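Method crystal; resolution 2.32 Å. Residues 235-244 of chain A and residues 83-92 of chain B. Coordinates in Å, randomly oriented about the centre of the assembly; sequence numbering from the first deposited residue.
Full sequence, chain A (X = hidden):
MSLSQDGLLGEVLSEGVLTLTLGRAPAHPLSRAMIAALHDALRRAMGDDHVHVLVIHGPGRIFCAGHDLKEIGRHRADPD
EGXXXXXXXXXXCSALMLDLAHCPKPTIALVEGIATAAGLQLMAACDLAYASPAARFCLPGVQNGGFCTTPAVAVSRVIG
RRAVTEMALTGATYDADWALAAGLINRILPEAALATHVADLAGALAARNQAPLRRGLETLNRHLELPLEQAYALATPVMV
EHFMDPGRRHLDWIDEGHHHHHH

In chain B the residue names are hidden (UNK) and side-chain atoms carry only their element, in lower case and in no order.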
# COMPACT_ATOMS: atom_id res chain seq x y z
N ALA A 235 -19.56 7.10 0.89
CA ALA A 235 -19.98 5.70 0.81
C ALA A 235 -21.30 5.31 1.48
O ALA A 235 -22.00 4.46 0.96
CB ALA A 235 -18.86 4.80 1.29
N THR A 236 -21.63 5.93 2.60
CA THR A 236 -22.88 5.63 3.32
C THR A 236 -24.17 5.86 2.49
O THR A 236 -24.99 4.94 2.43
CB THR A 236 -22.93 6.30 4.73
OG1 THR A 236 -21.75 5.95 5.46
CG2 THR A 236 -24.12 5.81 5.49
N PRO A 237 -24.37 7.04 1.83
CA PRO A 237 -25.62 7.17 1.05
C PRO A 237 -25.68 6.22 -0.16
O PRO A 237 -26.77 5.84 -0.60
CB PRO A 237 -25.63 8.64 0.63
CG PRO A 237 -24.20 9.01 0.59
CD PRO A 237 -23.68 8.35 1.85
N VAL A 238 -24.50 5.80 -0.65
CA VAL A 238 -24.38 4.87 -1.78
C VAL A 238 -24.78 3.47 -1.30
O VAL A 238 -25.42 2.72 -2.03
CB VAL A 238 -22.93 4.86 -2.37
CG1 VAL A 238 -22.81 3.86 -3.52
CG2 VAL A 238 -22.53 6.24 -2.85
N MSE A 239 -24.43 3.15 -0.05
CA MSE A 239 -24.76 1.86 0.57
C MSE A 239 -26.27 1.79 0.83
O MSE A 239 -26.86 0.71 0.79
CB MSE A 239 -23.96 1.67 1.85
CG MSE A 239 -24.21 0.37 2.62
SE MSE A 239 -23.51 -1.21 1.77
CE MSE A 239 -23.37 -2.38 3.32
N VAL A 240 -26.89 2.96 1.04
CA VAL A 240 -28.34 3.06 1.26
C VAL A 240 -29.04 2.79 -0.08
O VAL A 240 -30.00 2.02 -0.14
CB VAL A 240 -28.72 4.45 1.82
CG1 VAL A 240 -30.25 4.71 1.80
CG2 VAL A 240 -28.20 4.58 3.23
N GLU A 241 -28.46 3.35 -1.14
CA GLU A 241 -28.96 3.21 -2.50
C GLU A 241 -28.91 1.76 -3.01
O GLU A 241 -29.76 1.36 -3.79
CB GLU A 241 -28.18 4.15 -3.44
CG GLU A 241 -28.75 4.31 -4.85
CD GLU A 241 -27.99 5.34 -5.69
OE1 GLU A 241 -26.76 5.49 -5.51
OE2 GLU A 241 -28.64 6.00 -6.54
N HIS A 242 -27.94 0.98 -2.51
CA HIS A 242 -27.78 -0.44 -2.91
C HIS A 242 -28.96 -1.26 -2.44
O HIS A 242 -29.57 -1.97 -3.23
CB HIS A 242 -26.51 -1.06 -2.31
CG HIS A 242 -25.23 -0.55 -2.89
ND1 HIS A 242 -25.13 -0.05 -4.17
CD2 HIS A 242 -23.99 -0.48 -2.36
CE1 HIS A 242 -23.88 0.31 -4.39
NE2 HIS A 242 -23.17 0.06 -3.31
N PHE A 243 -29.29 -1.10 -1.16
CA PHE A 243 -30.38 -1.79 -0.49
C PHE A 243 -31.77 -1.37 -0.96
O PHE A 243 -32.76 -2.02 -0.64
CB PHE A 243 -30.25 -1.63 1.03
CG PHE A 243 -29.28 -2.60 1.65
CD1 PHE A 243 -29.75 -3.67 2.43
CD2 PHE A 243 -27.90 -2.48 1.40
CE1 PHE A 243 -28.86 -4.63 2.96
CE2 PHE A 243 -26.98 -3.44 1.92
CZ PHE A 243 -27.46 -4.52 2.71
N MSE A 244 -31.82 -0.28 -1.71
CA MSE A 244 -33.07 0.24 -2.26
C MSE A 244 -33.01 0.08 -3.80
O MSE A 244 -33.99 0.45 -4.49
CB MSE A 244 -33.27 1.72 -1.86
CG MSE A 244 -33.31 2.02 -0.34
SE MSE A 244 -34.84 1.36 0.72
CE MSE A 244 -33.94 0.06 1.85
N UNK B 83 -36.52 3.12 3.91
CA UNK B 83 -35.37 3.99 3.74
C UNK B 83 -34.82 4.51 5.05
O UNK B 83 -33.65 4.32 5.34
n UNK B 83 -35.08 5.77 -0.70
c UNK B 83 -33.81 6.14 -0.84
c UNK B 83 -35.90 6.06 0.48
n UNK B 83 -33.13 5.75 -1.91
c UNK B 83 -35.96 4.83 1.38
n UNK B 83 -33.20 6.84 0.11
c UNK B 83 -35.71 5.19 2.83
N UNK B 84 -35.68 5.15 5.85
CA UNK B 84 -35.32 5.75 7.14
C UNK B 84 -34.59 4.82 8.11
O UNK B 84 -33.71 5.27 8.86
c UNK B 84 -36.56 6.35 7.81
N UNK B 85 -34.92 3.53 8.06
CA UNK B 85 -34.28 2.53 8.91
C UNK B 85 -32.90 2.16 8.39
O UNK B 85 -31.97 1.99 9.18
c UNK B 85 -33.06 -1.96 10.97
c UNK B 85 -33.59 -0.91 11.74
c UNK B 85 -33.26 -1.98 9.57
c UNK B 85 -35.17 1.28 9.03
c UNK B 85 -34.50 0.12 9.71
c UNK B 85 -34.31 0.13 11.11
c UNK B 85 -33.98 -0.95 8.95
N UNK B 86 -32.79 1.93 7.08
CA UNK B 86 -31.52 1.57 6.46
C UNK B 86 -30.52 2.74 6.50
O UNK B 86 -29.32 2.53 6.69
c UNK B 86 -30.94 1.59 3.94
c UNK B 86 -31.76 0.94 5.05
c UNK B 86 -31.50 -0.55 5.11
N UNK B 87 -31.04 3.97 6.46
CA UNK B 87 -30.24 5.19 6.53
C UNK B 87 -29.70 5.38 7.95
O UNK B 87 -28.55 5.77 8.13
c UNK B 87 -30.25 7.70 6.10
o UNK B 87 -31.52 6.22 4.72
c UNK B 87 -31.07 6.43 6.07
N UNK B 88 -30.52 5.05 8.94
CA UNK B 88 -30.14 5.14 10.35
C UNK B 88 -29.11 4.05 10.68
O UNK B 88 -28.13 4.31 11.38
c UNK B 88 -31.05 4.90 12.72
c UNK B 88 -31.39 5.01 11.25
o UNK B 88 -31.01 3.76 13.23
o UNK B 88 -30.79 5.94 13.36
N UNK B 89 -29.34 2.86 10.12
CA UNK B 89 -28.50 1.68 10.31
C UNK B 89 -27.07 1.90 9.83
O UNK B 89 -26.13 1.77 10.61
c UNK B 89 -29.12 0.45 9.61
c UNK B 89 -28.42 -0.92 9.60
c UNK B 89 -28.39 -1.54 10.99
c UNK B 89 -29.13 -1.85 8.64
N UNK B 90 -26.92 2.29 8.56
CA UNK B 90 -25.62 2.52 7.95
C UNK B 90 -24.84 3.73 8.49
O UNK B 90 -23.62 3.64 8.64
c UNK B 90 -26.24 1.28 5.81
c UNK B 90 -27.70 0.11 4.21
c UNK B 90 -27.27 -1.14 4.71
c UNK B 90 -25.81 0.02 6.29
c UNK B 90 -27.19 1.31 4.77
c UNK B 90 -25.74 2.56 6.42
c UNK B 90 -26.32 -1.19 5.75
N UNK B 91 -25.55 4.83 8.81
CA UNK B 91 -24.91 6.03 9.37
C UNK B 91 -24.37 5.76 10.78
O UNK B 91 -23.30 6.27 11.16
o UNK B 91 -27.90 9.19 8.94
c UNK B 91 -26.01 7.94 8.04
o UNK B 91 -27.40 9.45 6.83
c UNK B 91 -27.19 8.93 7.94
c UNK B 91 -25.88 7.23 9.40
N UNK B 92 -25.07 4.89 11.51
CA UNK B 92 -24.66 4.50 12.86
C UNK B 92 -23.54 3.48 12.79
O UNK B 92 -22.66 3.46 13.65
c UNK B 92 -25.82 3.94 13.63

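Position 83 carries three carbons, a nitrogen, and then a carbon bearing two more nitrogens, a guanidinium. The chain starts out sideways, but its end comes nearer to chain A, where one of its carbons lies 3.7 Å from SE of Met244(A), a selenomethionine, and CG of Met244(A) lies over one face of the guanidinium. This is arginine. A long chain with a flat end can lay both its methylenes and its guanidinium against apolar neighbours; NH1 of Arg83(B) comes within 4.0 Å of CG1 of Val240(A).

Position 84 has a single carbon pointing away from chain A. It is alanine, a small residue at home on an exposed turn of helix. Position 85 shows one carbon and a six-carbon ring without oxygen; it points sideways and does not reach this stretch of chain A. It is phenylalanine, whose apolar ring is only partly exposed.

At position 86 one carbon carries two others. It points toward chain A, and one branch lies 3.8 Å from CG1 of Val240(A) and 4.0 Å from CE of Met244(A): valine. This compact, apolar branch fills buried space without needing a polar partner.

Position 87 has one carbon carrying an oxygen and a carbon, the oxygen 3.5 Å from CG1 of Val240(A): threonine. OG1 of Thr87(B) donates to O of Arg83(B) at 2.9 Å, one turn back. With its hydroxyl thus engaged, it can accept an apolar neighbour.

Position 88, two carbons with two oxygens on the second, points away; it is aspartate, and its carboxylate suits the exposed side. Position 89 has four carbons forked at the second, not touching this stretch of chain A: leucine, whose branched apolar chain suits a buried site.

Position 90 has one carbon and a six-carbon ring, a knob among Thr236(A), Met239(A), Val240(A) and Phe243(A). CG of Met239(A) stands over its face, 3.7 Å from the ring centroid, while CG2 of Val240(A) approaches its edge. Its own edge turns toward the face of Phe243(A). This is phenylalanine: a broad, flat ring can offer one face to Met239(A) and its edge to Val240(A) and Phe243(A).

Position 91 has three carbons with two oxygens on the third; its second carbon lies 3.8 Å from CG2 of Thr236(A). It is glutamate, whose aliphatic part makes contact at an exposed site. Position 92, with one carbon, is out of reach of this stretch: alanine, its single methyl suiting a helical position without contact here.

The helices run roughly antiparallel, at 141°, and the stretches bury 540 Å² between them. No hydrogen bond crosses. Apolar packing centred on Phe90(B) and Val240(A) makes the contact, extended by Met244(A) against Arg83(B).

Chain B 83-92: RAFVTDLFEA
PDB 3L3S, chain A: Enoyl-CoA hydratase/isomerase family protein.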